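PDB 6HLW: genome polyprotein from Enterovirus A71, which probably serves, through its 3A region, to bind a host Golgi protein and so help recruit lipid-kinase activity to the membranes where the virus replicates. Local coordinates for residues Asp14-Val19 with Glu23-Cys28. Sequence-based numbering, arbitrary orientation.
Sequences DLLASV and EVRQYC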
loop_
_atom_site.group_PDB
_atom_site.type_symbol
_atom_site.label_atom_id
_atom_site.label_comp_id
_atom_site.label_asym_id
_atom_site.label_seq_id
_atom_site.Cartn_x
_atom_site.Cartn_y
_atom_site.Cartn_z
ATOM N N ASP B 14 12.203 3.387 9.388
ATOM C CA ASP B 14 12.854 2.372 10.206
ATOM C C ASP B 14 12.040 2.108 11.468
ATOM O O ASP B 14 12.046 0.997 11.999
ATOM C CB ASP B 14 14.275 2.804 10.572
ATOM C CG ASP B 14 15.072 1.691 11.230
ATOM O OD1 ASP B 14 14.981 1.542 12.467
ATOM O OD2 ASP B 14 15.788 0.964 10.509
ATOM N N LEU B 15 11.338 3.135 11.938
ATOM C CA LEU B 15 10.493 3.003 13.118
ATOM C C LEU B 15 9.286 2.121 12.822
ATOM O O LEU B 15 9.018 1.160 13.541
ATOM C CB LEU B 15 10.029 4.377 13.608
ATOM C CG LEU B 15 9.073 4.373 14.805
ATOM C CD1 LEU B 15 9.729 3.745 16.026
ATOM C CD2 LEU B 15 8.599 5.783 15.117
ATOM N N LEU B 16 8.564 2.453 11.758
ATOM C CA LEU B 16 7.380 1.696 11.373
ATOM C C LEU B 16 7.739 0.273 10.964
ATOM O O LEU B 16 6.959 -0.652 11.169
ATOM C CB LEU B 16 6.647 2.398 10.229
ATOM C CG LEU B 16 5.973 3.725 10.583
ATOM C CD1 LEU B 16 5.500 4.435 9.324
ATOM C CD2 LEU B 16 4.809 3.502 11.539
ATOM N N ALA B 17 8.924 0.102 10.388
ATOM C CA ALA B 17 9.372 -1.212 9.944
ATOM C C ALA B 17 9.741 -2.100 11.130
ATOM O O ALA B 17 9.389 -3.280 11.163
ATOM C CB ALA B 17 10.553 -1.073 9.000
ATOM N N SER B 18 10.450 -1.526 12.098
ATOM C CA SER B 18 10.906 -2.272 13.270
ATOM C C SER B 18 9.761 -2.579 14.232
ATOM O O SER B 18 9.591 -3.720 14.662
ATOM C CB SER B 18 12.005 -1.493 13.996
ATOM O OG SER B 18 13.126 -1.298 13.151
ATOM N N VAL B 19 8.989 -1.549 14.572
ATOM C CA VAL B 19 7.807 -1.703 15.416
ATOM C C VAL B 19 6.588 -1.153 14.687
ATOM O O VAL B 19 6.569 0.009 14.283
ATOM C CB VAL B 19 7.972 -0.988 16.780
ATOM C CG1 VAL B 19 8.949 -1.750 17.661
ATOM C CG2 VAL B 19 8.435 0.457 16.601
ATOM N N GLU B 23 -1.342 1.571 17.007
ATOM C CA GLU B 23 -0.961 2.573 17.996
ATOM C C GLU B 23 0.192 3.434 17.487
ATOM O O GLU B 23 0.198 4.650 17.675
ATOM C CB GLU B 23 -0.569 1.911 19.320
ATOM C CG GLU B 23 -1.727 1.276 20.079
ATOM C CD GLU B 23 -2.176 -0.049 19.493
ATOM O OE1 GLU B 23 -1.311 -0.839 19.058
ATOM O OE2 GLU B 23 -3.399 -0.302 19.471
ATOM N N VAL B 24 1.168 2.799 16.845
ATOM C CA VAL B 24 2.320 3.515 16.309
ATOM C C VAL B 24 1.925 4.301 15.064
ATOM O O VAL B 24 2.395 5.418 14.852
ATOM C CB VAL B 24 3.478 2.552 15.969
ATOM C CG1 VAL B 24 4.648 3.305 15.344
ATOM C CG2 VAL B 24 3.937 1.820 17.220
ATOM N N ARG B 25 1.061 3.711 14.244
ATOM C CA ARG B 25 0.561 4.383 13.051
ATOM C C ARG B 25 -0.173 5.666 13.428
ATOM O O ARG B 25 -0.025 6.696 12.770
ATOM C CB ARG B 25 -0.367 3.457 12.262
ATOM C CG ARG B 25 0.327 2.248 11.648
ATOM C CD ARG B 25 1.081 2.611 10.379
ATOM N NE ARG B 25 1.738 1.450 9.785
ATOM C CZ ARG B 25 2.373 1.461 8.617
ATOM N NH1 ARG B 25 2.440 2.576 7.901
ATOM N NH2 ARG B 25 2.941 0.353 8.160
ATOM N N GLN B 26 -0.958 5.600 14.498
ATOM C CA GLN B 26 -1.726 6.753 14.951
ATOM C C GLN B 26 -0.817 7.807 15.578
ATOM O O GLN B 26 -1.040 9.004 15.410
ATOM C CB GLN B 26 -2.799 6.322 15.952
ATOM C CG GLN B 26 -3.801 7.417 16.281
ATOM C CD GLN B 26 -4.824 6.987 17.315
ATOM O OE1 GLN B 26 -6.012 6.869 17.016
ATOM N NE2 GLN B 26 -4.368 6.759 18.543
ATOM N N TYR B 27 0.207 7.363 16.301
ATOM C CA TYR B 27 1.156 8.283 16.920
ATOM C C TYR B 27 1.905 9.079 15.860
ATOM O O TYR B 27 2.015 10.301 15.956
ATOM C CB TYR B 27 2.150 7.526 17.806
ATOM C CG TYR B 27 3.149 8.425 18.504
ATOM C CD1 TYR B 27 2.778 9.186 19.605
ATOM C CD2 TYR B 27 4.464 8.509 18.065
ATOM C CE1 TYR B 27 3.687 10.009 20.246
ATOM C CE2 TYR B 27 5.381 9.328 18.700
ATOM C CZ TYR B 27 4.987 10.076 19.791
ATOM O OH TYR B 27 5.895 10.892 20.428
ATOM N N CYS B 28 2.418 8.381 14.852
ATOM C CA CYS B 28 3.106 9.031 13.742
ATOM C C CYS B 28 2.170 10.007 13.036
ATOM O O CYS B 28 2.581 11.093 12.629
ATOM C CB CYS B 28 3.633 7.991 12.750
ATOM S SG CYS B 28 4.967 6.940 13.385
#
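Leu-16 packs against Val-24, Cys-28 and Arg-25, and its CD2 does most of the touching. This methyl lies 3.8 Å from Val-24 CG1 and 3.9 Å from Cys-28 SG, so it sits between side chains one turn apart on helix 22-30. The Leu-16 and Val-24 side chains pass one another in opposite directions. Val-24 reaches across because its CG1 is anti to the backbone N (chi1 177°). The Arg-25 chain bends at chi2 (-79°) and brings its guanidinium beside the leucine. Leu-16 CD2 lies over one face of that group, toward its rim, and CD1 is 3.9 Å from Arg-25 NH1. This inner part is tightly packed, and Leu-16, Arg-25 and Cys-28 are buried.

The other side is looser. Leu-15 only grazes the second helix, with CD2 at 4.2 Å from Cys-28 SG; Trp-33 packs on both residues. Val-19, just past the end of helix 9-18, is exposed in the assembly. Its carbonyl O stands 4.0 Å from Val-24 CG1.

The short segments run antiparallel at 166°, with their axes 10.6 Å apart. They belong to helices 9-18 and 22-30, which pair as a helical hairpin closed by a short turn. An aromatic side chain of the chain of another protein packs on Leu-16 and Arg-25.

No hydrogen bond joins the two segments. The hairpin contact is therefore chiefly apolar. Arg-25 NE forms salt bridges with Asp-20 in the turn and with an acidic side chain of the other protein, which probably offset its charge, although a basic side chain of that protein also lies close.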